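Local coordinates for protein 2-Cys Peroxiredoxin (Plasmodium vivax SaI-1, PDB 2I81) that probably reduces hydrogen peroxide and other hydroperoxides by way of reactive thiols, as a typical two-cysteine peroxiredoxin that assembles into a decamer, at residues P28-E33 and K126-D131; A32-G37 and T119-I124; L57-L62 and L90-D95. All coordinates share one frame; numbering follows the deposited sequence.

Contact 1 of 3, residues P28-E33 and K126-D131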
loop_
_atom_site.group_PDB
_atom_site.type_symbol
_atom_site.label_atom_id
_atom_site.label_comp_id
_atom_site.label_asym_id
_atom_site.label_seq_id
_atom_site.Cartn_x
_atom_site.Cartn_y
_atom_site.Cartn_z
ATOM N N PRO A 28 -29.681 -5.027 5.935
ATOM C CA PRO A 28 -28.710 -4.419 6.843
ATOM C C PRO A 28 -29.360 -4.015 8.160
ATOM O O PRO A 28 -30.449 -3.432 8.164
ATOM C CB PRO A 28 -28.237 -3.177 6.079
ATOM C CG PRO A 28 -28.550 -3.460 4.652
ATOM C CD PRO A 28 -29.813 -4.255 4.686
ATOM N N PHE A 29 -28.689 -4.339 9.261
ATOM C CA PHE A 29 -29.181 -4.050 10.603
ATOM C C PHE A 29 -29.306 -2.546 10.845
ATOM O O PHE A 29 -28.487 -1.761 10.362
ATOM C CB PHE A 29 -28.247 -4.686 11.641
ATOM C CG PHE A 29 -28.518 -4.258 13.056
ATOM C CD1 PHE A 29 -29.485 -4.904 13.820
ATOM C CD2 PHE A 29 -27.801 -3.210 13.630
ATOM C CE1 PHE A 29 -29.739 -4.508 15.131
ATOM C CE2 PHE A 29 -28.048 -2.806 14.938
ATOM C CZ PHE A 29 -29.018 -3.458 15.691
ATOM N N PHE A 30 -30.341 -2.156 11.585
ATOM C CA PHE A 30 -30.485 -0.779 12.048
ATOM C C PHE A 30 -31.063 -0.714 13.459
ATOM O O PHE A 30 -31.795 -1.607 13.887
ATOM C CB PHE A 30 -31.329 0.060 11.075
ATOM C CG PHE A 30 -32.753 -0.405 10.938
ATOM C CD1 PHE A 30 -33.111 -1.290 9.926
ATOM C CD2 PHE A 30 -33.739 0.049 11.811
ATOM C CE1 PHE A 30 -34.428 -1.723 9.791
ATOM C CE2 PHE A 30 -35.056 -0.381 11.686
ATOM C CZ PHE A 30 -35.401 -1.268 10.673
ATOM N N LYS A 31 -30.709 0.354 14.168
ATOM C CA LYS A 31 -31.236 0.651 15.490
ATOM C C LYS A 31 -31.442 2.156 15.516
ATOM O O LYS A 31 -30.498 2.917 15.288
ATOM C CB LYS A 31 -30.237 0.221 16.573
ATOM C CG LYS A 31 -30.673 0.527 18.006
ATOM C CD LYS A 31 -29.562 0.243 19.014
ATOM C CE LYS A 31 -29.583 -1.211 19.485
ATOM N NZ LYS A 31 -28.511 -1.482 20.484
ATOM N N ALA A 32 -32.670 2.592 15.774
ATOM C CA ALA A 32 -32.971 4.017 15.726
ATOM C C ALA A 32 -33.909 4.460 16.830
ATOM O O ALA A 32 -34.789 3.706 17.252
ATOM C CB ALA A 32 -33.549 4.389 14.366
ATOM N N GLU A 33 -33.705 5.689 17.295
ATOM C CA GLU A 33 -34.675 6.360 18.146
ATOM C C GLU A 33 -35.939 6.583 17.337
ATOM O O GLU A 33 -35.882 6.858 16.134
ATOM C CB GLU A 33 -34.143 7.709 18.619
ATOM C CG GLU A 33 -33.002 7.629 19.611
ATOM C CD GLU A 33 -32.337 8.974 19.816
ATOM O OE1 GLU A 33 -31.648 9.445 18.886
ATOM O OE2 GLU A 33 -32.499 9.559 20.908
ATOM N N LYS A 126 -27.659 9.406 9.829
ATOM C CA LYS A 126 -27.728 9.109 8.387
ATOM C C LYS A 126 -27.225 7.709 8.020
ATOM O O LYS A 126 -27.177 7.358 6.838
ATOM C CB LYS A 126 -26.997 10.167 7.545
ATOM C CG LYS A 126 -27.589 11.563 7.597
ATOM C CD LYS A 126 -26.763 12.514 6.747
ATOM C CE LYS A 126 -26.936 13.953 7.191
ATOM N NZ LYS A 126 -28.226 14.544 6.738
ATOM N N SER A 127 -26.867 6.911 9.025
ATOM C CA SER A 127 -26.271 5.594 8.790
ATOM C C SER A 127 -27.241 4.573 8.192
ATOM O O SER A 127 -26.822 3.701 7.430
ATOM C CB SER A 127 -25.630 5.044 10.068
ATOM O OG SER A 127 -26.583 4.933 11.114
ATOM N N ILE A 128 -28.526 4.683 8.530
ATOM C CA ILE A 128 -29.545 3.779 7.981
ATOM C C ILE A 128 -29.721 4.018 6.478
ATOM O O ILE A 128 -29.779 3.064 5.697
ATOM C CB ILE A 128 -30.907 3.897 8.723
ATOM C CG1 ILE A 128 -30.714 3.716 10.233
ATOM C CG2 ILE A 128 -31.910 2.873 8.184
ATOM C CD1 ILE A 128 -31.853 4.261 11.076
ATOM N N SER A 129 -29.791 5.288 6.081
ATOM C CA SER A 129 -29.880 5.662 4.668
ATOM C C SER A 129 -28.617 5.256 3.911
ATOM O O SER A 129 -28.692 4.806 2.765
ATOM C CB SER A 129 -30.117 7.167 4.521
ATOM O OG SER A 129 -31.253 7.581 5.259
ATOM N N LYS A 130 -27.464 5.423 4.563
ATOM C CA LYS A 130 -26.176 5.016 4.001
ATOM C C LYS A 130 -26.102 3.506 3.789
ATOM O O LYS A 130 -25.609 3.047 2.754
ATOM C CB LYS A 130 -25.018 5.471 4.897
ATOM C CG LYS A 130 -24.631 6.931 4.734
ATOM C CD LYS A 130 -23.493 7.312 5.671
ATOM C CE LYS A 130 -23.212 8.808 5.622
ATOM N NZ LYS A 130 -22.099 9.194 6.532
ATOM N N ASP A 131 -26.591 2.742 4.766
ATOM C CA ASP A 131 -26.577 1.282 4.680
ATOM C C ASP A 131 -27.531 0.739 3.612
ATOM O O ASP A 131 -27.229 -0.265 2.965
ATOM C CB ASP A 131 -26.867 0.641 6.044
ATOM C CG ASP A 131 -25.708 0.794 7.025
ATOM O OD1 ASP A 131 -24.547 0.953 6.584
ATOM O OD2 ASP A 131 -25.962 0.747 8.247
HETATM O O HOH W 1 -28.428 0.919 9.434
#
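Ile128 lays its aliphatic branches against Phe30 and Ala32, bridging from the helix to the start of the strand. Its CG1 rests on Phe30 CB at 3.8 Å, and the chain continues past this point to set CD1 against Ala32 CB at 3.7 Å. CG2 takes the other side of the isoleucine and meets Phe30 obliquely. The phenyl ring itself leads off: with CG between the backbone N and the carbonyl carbon (chi1 64°), it is carried away from the helix while CB stays in the contact.

Asp131, nearly one turn after Ile128, packs beside Pro28, with CB to CB at 4.1 Å. Phe29 O and Asp131 OD2, both acceptors, are joined by a water that donates to each of them, at 2.8 Å from Phe29 O and 2.7 Å from Asp131 OD2. With no direct hydrogen bond between the segments, the water carries the polar link beside an otherwise apolar fit.

Asp123 holds the start of helix 127-131 through Ile128 N and Ser129 OG. The helix lies against the face of the sheet that carries Leu57 and Phe59: Ile128 also reaches Phe59 of strand 54-59, Phe30 packs on Leu57 and Leu46, and strand 41-45 pairs with strand 31-35.

Contact 2 of 3, residues A32-G37 and T119-I124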
loop_
_atom_site.group_PDB
_atom_site.type_symbol
_atom_site.label_atom_id
_atom_site.label_comp_id
_atom_site.label_asym_id
_atom_site.label_seq_id
_atom_site.Cartn_x
_atom_site.Cartn_y
_atom_site.Cartn_z
ATOM N N ALA A 32 -32.670 2.592 15.774
ATOM C CA ALA A 32 -32.971 4.017 15.726
ATOM C C ALA A 32 -33.909 4.460 16.830
ATOM O O ALA A 32 -34.789 3.706 17.252
ATOM C CB ALA A 32 -33.549 4.389 14.366
ATOM N N GLU A 33 -33.705 5.689 17.295
ATOM C CA GLU A 33 -34.675 6.360 18.146
ATOM C C GLU A 33 -35.939 6.583 17.337
ATOM O O GLU A 33 -35.882 6.858 16.134
ATOM C CB GLU A 33 -34.143 7.709 18.619
ATOM C CG GLU A 33 -33.002 7.629 19.611
ATOM C CD GLU A 33 -32.337 8.974 19.816
ATOM O OE1 GLU A 33 -31.648 9.445 18.886
ATOM O OE2 GLU A 33 -32.499 9.559 20.908
ATOM N N ALA A 34 -37.081 6.469 18.006
ATOM C CA ALA A 34 -38.362 6.546 17.327
ATOM C C ALA A 34 -39.436 7.240 18.151
ATOM O O ALA A 34 -39.356 7.312 19.380
ATOM C CB ALA A 34 -38.821 5.150 16.925
ATOM N N VAL A 35 -40.438 7.753 17.442
ATOM C CA VAL A 35 -41.655 8.280 18.040
ATOM C C VAL A 35 -42.771 7.295 17.711
ATOM O O VAL A 35 -43.091 7.081 16.538
ATOM C CB VAL A 35 -42.021 9.671 17.468
ATOM C CG1 VAL A 35 -43.163 10.296 18.266
ATOM C CG2 VAL A 35 -40.813 10.591 17.477
ATOM N N PHE A 36 -43.354 6.688 18.741
ATOM C CA PHE A 36 -44.414 5.701 18.540
ATOM C C PHE A 36 -45.763 6.354 18.255
ATOM O O PHE A 36 -45.889 7.581 18.290
ATOM C CB PHE A 36 -44.502 4.746 19.735
ATOM C CG PHE A 36 -43.275 3.902 19.924
ATOM C CD1 PHE A 36 -42.401 4.149 20.976
ATOM C CD2 PHE A 36 -42.983 2.864 19.040
ATOM C CE1 PHE A 36 -41.261 3.372 21.152
ATOM C CE2 PHE A 36 -41.843 2.085 19.207
ATOM C CZ PHE A 36 -40.979 2.339 20.266
ATOM N N GLY A 37 -46.763 5.524 17.964
ATOM C CA GLY A 37 -48.115 5.989 17.661
ATOM C C GLY A 37 -48.732 6.849 18.747
ATOM O O GLY A 37 -49.489 7.778 18.454
ATOM N N THR A 119 -45.075 3.901 13.661
ATOM C CA THR A 119 -43.806 4.369 14.211
ATOM C C THR A 119 -42.973 5.145 13.185
ATOM O O THR A 119 -42.889 4.756 12.017
ATOM C CB THR A 119 -42.991 3.176 14.770
ATOM O OG1 THR A 119 -43.805 2.418 15.675
ATOM C CG2 THR A 119 -41.740 3.644 15.498
ATOM N N LEU A 120 -42.370 6.245 13.635
ATOM C CA LEU A 120 -41.455 7.029 12.807
ATOM C C LEU A 120 -40.036 6.994 13.364
ATOM O O LEU A 120 -39.797 7.376 14.512
ATOM C CB LEU A 120 -41.941 8.475 12.664
ATOM C CG LEU A 120 -43.250 8.730 11.907
ATOM C CD1 LEU A 120 -43.616 10.203 11.992
ATOM C CD2 LEU A 120 -43.170 8.281 10.448
ATOM N N LEU A 121 -39.104 6.534 12.534
ATOM C CA LEU A 121 -37.704 6.400 12.920
ATOM C C LEU A 121 -36.923 7.676 12.638
ATOM O O LEU A 121 -37.233 8.413 11.698
ATOM C CB LEU A 121 -37.046 5.223 12.187
ATOM C CG LEU A 121 -37.670 3.824 12.272
ATOM C CD1 LEU A 121 -36.888 2.848 11.400
ATOM C CD2 LEU A 121 -37.738 3.319 13.709
ATOM N N SER A 122 -35.912 7.925 13.461
ATOM C CA SER A 122 -35.016 9.057 13.275
ATOM C C SER A 122 -33.646 8.549 12.841
ATOM O O SER A 122 -32.940 7.902 13.620
ATOM C CB SER A 122 -34.907 9.867 14.570
ATOM O OG SER A 122 -33.918 10.878 14.465
ATOM N N ASP A 123 -33.280 8.832 11.594
ATOM C CA ASP A 123 -31.962 8.470 11.080
ATOM C C ASP A 123 -31.020 9.663 11.231
ATOM O O ASP A 123 -30.472 10.179 10.250
ATOM C CB ASP A 123 -32.059 8.011 9.621
ATOM C CG ASP A 123 -30.770 7.383 9.113
ATOM O OD1 ASP A 123 -30.593 7.319 7.877
ATOM O OD2 ASP A 123 -29.932 6.955 9.937
ATOM N N ILE A 124 -30.842 10.090 12.479
ATOM C CA ILE A 124 -30.107 11.312 12.807
ATOM C C ILE A 124 -28.619 11.248 12.436
ATOM O O ILE A 124 -28.000 12.279 12.175
ATOM C CB ILE A 124 -30.324 11.724 14.305
ATOM C CG1 ILE A 124 -29.842 13.157 14.575
ATOM C CG2 ILE A 124 -29.680 10.719 15.267
ATOM C CD1 ILE A 124 -30.780 14.243 14.063
HETATM O O HOH W 2 -46.274 3.006 16.793
#
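Strands 32-35 and 119-122 run antiparallel with a marked twist, their axes 4.7 Å apart at closest approach and 142° between their directions. Val35 and Leu120 form a hydrogen-bonded pair: Val35 N donates to Leu120 O at 3.0 Å, and Leu120 N returns a nearly straight bond to Val35 O at 3.1 Å. Ser122 N adds a bond to Glu33 O at 2.9 Å. At the non-hydrogen-bonded pair Ala34-Leu121, Ala34 CA approaches Leu120 O in a CA-H...O contact.

Ala34 CB touches both Thr119 CG2, at 3.6 Å, and Leu121 CD2. Thr119 and Phe36 lie side by side, with Thr119 OG1 at the ring edge, 3.5 Å from Phe36 CD2. The threonine's chi1 of -52° sets CG2 anti to the backbone N, where it meets Ala34 CB, and OG1 beside that N. A water 2.8 Å from both Thr119 OG1 and Gly37 N links the two segments just past the end of strand 32-35; it lies in plane at the edge of the Phe36 ring.

Strand 41-45 continues the sheet beyond 31-35, and strand 87-93 beyond 119-122. Helix 97-104 covers the face of Val35 and Leu120, with His100 touching both, and Lys97 forms a salt bridge with Glu33.

Contact 3 of 3, residues L57-L62 and L90-D95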
loop_
_atom_site.group_PDB
_atom_site.type_symbol
_atom_site.label_atom_id
_atom_site.label_comp_id
_atom_site.label_asym_id
_atom_site.label_seq_id
_atom_site.Cartn_x
_atom_site.Cartn_y
_atom_site.Cartn_z
ATOM N N LEU A 57 -39.975 -0.890 5.670
ATOM C CA LEU A 57 -39.211 0.308 5.966
ATOM C C LEU A 57 -39.379 1.262 4.793
ATOM O O LEU A 57 -39.006 0.933 3.663
ATOM C CB LEU A 57 -37.732 -0.038 6.160
ATOM C CG LEU A 57 -36.890 0.711 7.201
ATOM C CD1 LEU A 57 -35.411 0.369 7.035
ATOM C CD2 LEU A 57 -37.100 2.223 7.175
ATOM N N TYR A 58 -39.953 2.435 5.051
ATOM C CA TYR A 58 -40.066 3.450 4.010
ATOM C C TYR A 58 -39.327 4.735 4.366
ATOM O O TYR A 58 -39.468 5.262 5.471
ATOM C CB TYR A 58 -41.529 3.708 3.608
ATOM C CG TYR A 58 -42.349 4.576 4.541
ATOM C CD1 TYR A 58 -43.102 4.011 5.568
ATOM C CD2 TYR A 58 -42.402 5.961 4.372
ATOM C CE1 TYR A 58 -43.868 4.804 6.417
ATOM C CE2 TYR A 58 -43.160 6.763 5.218
ATOM C CZ TYR A 58 -43.893 6.178 6.236
ATOM O OH TYR A 58 -44.646 6.964 7.076
ATOM N N PHE A 59 -38.520 5.209 3.423
ATOM C CA PHE A 59 -37.746 6.429 3.602
ATOM C C PHE A 59 -38.439 7.595 2.908
ATOM O O PHE A 59 -39.072 7.422 1.865
ATOM C CB PHE A 59 -36.332 6.264 3.034
ATOM C CG PHE A 59 -35.513 5.195 3.706
ATOM C CD1 PHE A 59 -35.541 3.882 3.243
ATOM C CD2 PHE A 59 -34.691 5.505 4.787
ATOM C CE1 PHE A 59 -34.778 2.889 3.856
ATOM C CE2 PHE A 59 -33.922 4.519 5.406
ATOM C CZ PHE A 59 -33.966 3.209 4.939
ATOM N N TYR A 60 -38.319 8.778 3.498
ATOM C CA TYR A 60 -38.749 10.018 2.862
ATOM C C TYR A 60 -37.724 11.095 3.206
ATOM O O TYR A 60 -37.145 11.061 4.293
ATOM C CB TYR A 60 -40.165 10.411 3.306
ATOM C CG TYR A 60 -40.323 10.655 4.790
ATOM C CD1 TYR A 60 -40.543 9.597 5.673
ATOM C CD2 TYR A 60 -40.269 11.947 5.310
ATOM C CE1 TYR A 60 -40.692 9.818 7.037
ATOM C CE2 TYR A 60 -40.421 12.179 6.668
ATOM C CZ TYR A 60 -40.630 11.112 7.528
ATOM O OH TYR A 60 -40.779 11.340 8.875
ATOM N N PRO A 61 -37.512 12.061 2.356
ATOM C CA PRO A 61 -36.487 13.046 2.619
ATOM C C PRO A 61 -36.606 13.872 3.894
ATOM O O PRO A 61 -35.683 13.938 4.627
ATOM C CB PRO A 61 -36.521 13.897 1.375
ATOM C CG PRO A 61 -37.698 13.595 0.743
ATOM C CD PRO A 61 -38.058 12.246 1.025
ATOM N N LEU A 62 -37.726 14.512 4.127
ATOM C CA LEU A 62 -37.792 15.595 5.063
ATOM C C LEU A 62 -39.133 15.809 5.686
ATOM O O LEU A 62 -40.116 15.794 5.040
ATOM C CB LEU A 62 -37.296 16.875 4.439
ATOM C CG LEU A 62 -35.804 17.088 4.306
ATOM C CD1 LEU A 62 -35.468 18.293 3.625
ATOM C CD2 LEU A 62 -35.019 16.958 5.518
ATOM N N LEU A 90 -42.811 1.103 9.141
ATOM C CA LEU A 90 -41.824 2.005 9.740
ATOM C C LEU A 90 -41.390 3.103 8.772
ATOM O O LEU A 90 -40.800 2.823 7.726
ATOM C CB LEU A 90 -40.594 1.224 10.229
ATOM C CG LEU A 90 -40.744 0.092 11.255
ATOM C CD1 LEU A 90 -39.403 -0.594 11.476
ATOM C CD2 LEU A 90 -41.305 0.596 12.581
ATOM N N GLY A 91 -41.691 4.351 9.126
ATOM C CA GLY A 91 -41.238 5.509 8.359
ATOM C C GLY A 91 -39.878 5.966 8.839
ATOM O O GLY A 91 -39.580 5.879 10.029
ATOM N N CYS A 92 -39.049 6.452 7.920
ATOM C CA CYS A 92 -37.696 6.867 8.276
ATOM C C CYS A 92 -37.241 8.102 7.512
ATOM O O CYS A 92 -37.339 8.160 6.285
ATOM C CB CYS A 92 -36.707 5.719 8.055
ATOM S SG CYS A 92 -35.040 6.024 8.679
ATOM N N SER A 93 -36.753 9.091 8.254
ATOM C CA SER A 93 -36.109 10.256 7.663
ATOM C C SER A 93 -34.889 10.663 8.479
ATOM O O SER A 93 -34.673 10.170 9.590
ATOM C CB SER A 93 -37.087 11.429 7.540
ATOM O OG SER A 93 -37.310 12.056 8.789
ATOM N N VAL A 94 -34.100 11.571 7.913
ATOM C CA VAL A 94 -32.906 12.106 8.562
ATOM C C VAL A 94 -33.248 13.017 9.753
ATOM O O VAL A 94 -32.410 13.235 10.634
ATOM C CB VAL A 94 -32.005 12.850 7.536
ATOM C CG1 VAL A 94 -30.813 13.501 8.218
ATOM C CG2 VAL A 94 -31.528 11.892 6.448
ATOM N N ASP A 95 -34.479 13.528 9.784
ATOM C CA ASP A 95 -34.935 14.416 10.859
ATOM C C ASP A 95 -34.847 13.763 12.235
ATOM O O ASP A 95 -34.910 12.536 12.359
ATOM C CB ASP A 95 -36.375 14.868 10.611
ATOM C CG ASP A 95 -36.545 15.561 9.277
ATOM O OD1 ASP A 95 -36.125 16.731 9.148
ATOM O OD2 ASP A 95 -37.106 14.932 8.357
HETATM O O HOH W 3 -34.480 11.396 4.884
#
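Tyr60 swings its ring from CB across the backbone of Cys92 and Ser93. A chi1 of 61° sets CG between the backbone N and the carbonyl carbon and so turns the ring back over the neighbouring strand. Along one edge of the ring CD1 lies 3.6 Å from Cys92 O, and CE1 stays close to that oxygen and to Cys92 N; along the other, CE2 and CZ meet Ser93 CB, which sits over the face in a CH-pi contact, 3.7 Å from the centroid of the Tyr60 ring. The hydroxyl at the tip passes near Ser93 OG and hydrogen-bonds with Asp63 OD1. Ser93 OG donates to Asp95 OD2 at 2.9 Å, reaching the anti lone pair of that oxygen, which also accepts from Asp63 N.

Beneath these side chains, strands 54-59 and 87-93 run parallel in the central sheet of the thioredoxin-like fold, joined by a beta-alpha-beta crossover through helices 67-77 and 79-84. Pro61 begins the PxxxTxxC signature of peroxiredoxins, which continues to Thr65 and Cys68, the latter presumably the peroxidatic cysteine; Tyr60 packs on it.

Backbone bonds fix the register, starting with Tyr58 N to Leu90 O at 2.8 Å. Tyr58 makes a second CH-pi contact two residues earlier: Gly91 CA lies over its face, 3.5 Å from the ring centroid, and the Tyr58 hydroxyl hydrogen-bonds with His118 NE2. On the other side of the sheet Cys92 SG approaches Phe59 obliquely, 3.8 Å from Phe59 CE2, and Leu57 CD2 rests on Cys92 CB at 3.6 Å. A water donates to Tyr60 O and accepts from Val94 N.

Contact 3 is wholly buried, whereas contact 1 reaches the surface at Phe29 and Asp131; contact 2 is also buried, though some of its residues are partly exposed. Contacts 1 and 2 share Ala32 and Glu33 on strand 31-35, which meets a helix in the first and a strand in the second. Contact 1 relies on apolar packing and one bridging water, contact 2 on antiparallel backbone bonds, and contact 3 on parallel ones with aromatic rings laid over the backbone. Segment 119-124 joins contacts 2 and 3, Leu121 N and Asp123 N hydrogen-bonding to Gly91 O and Ser93 O. Along the chain, contact 3 is nested inside the loops closed by contacts 1 and 2.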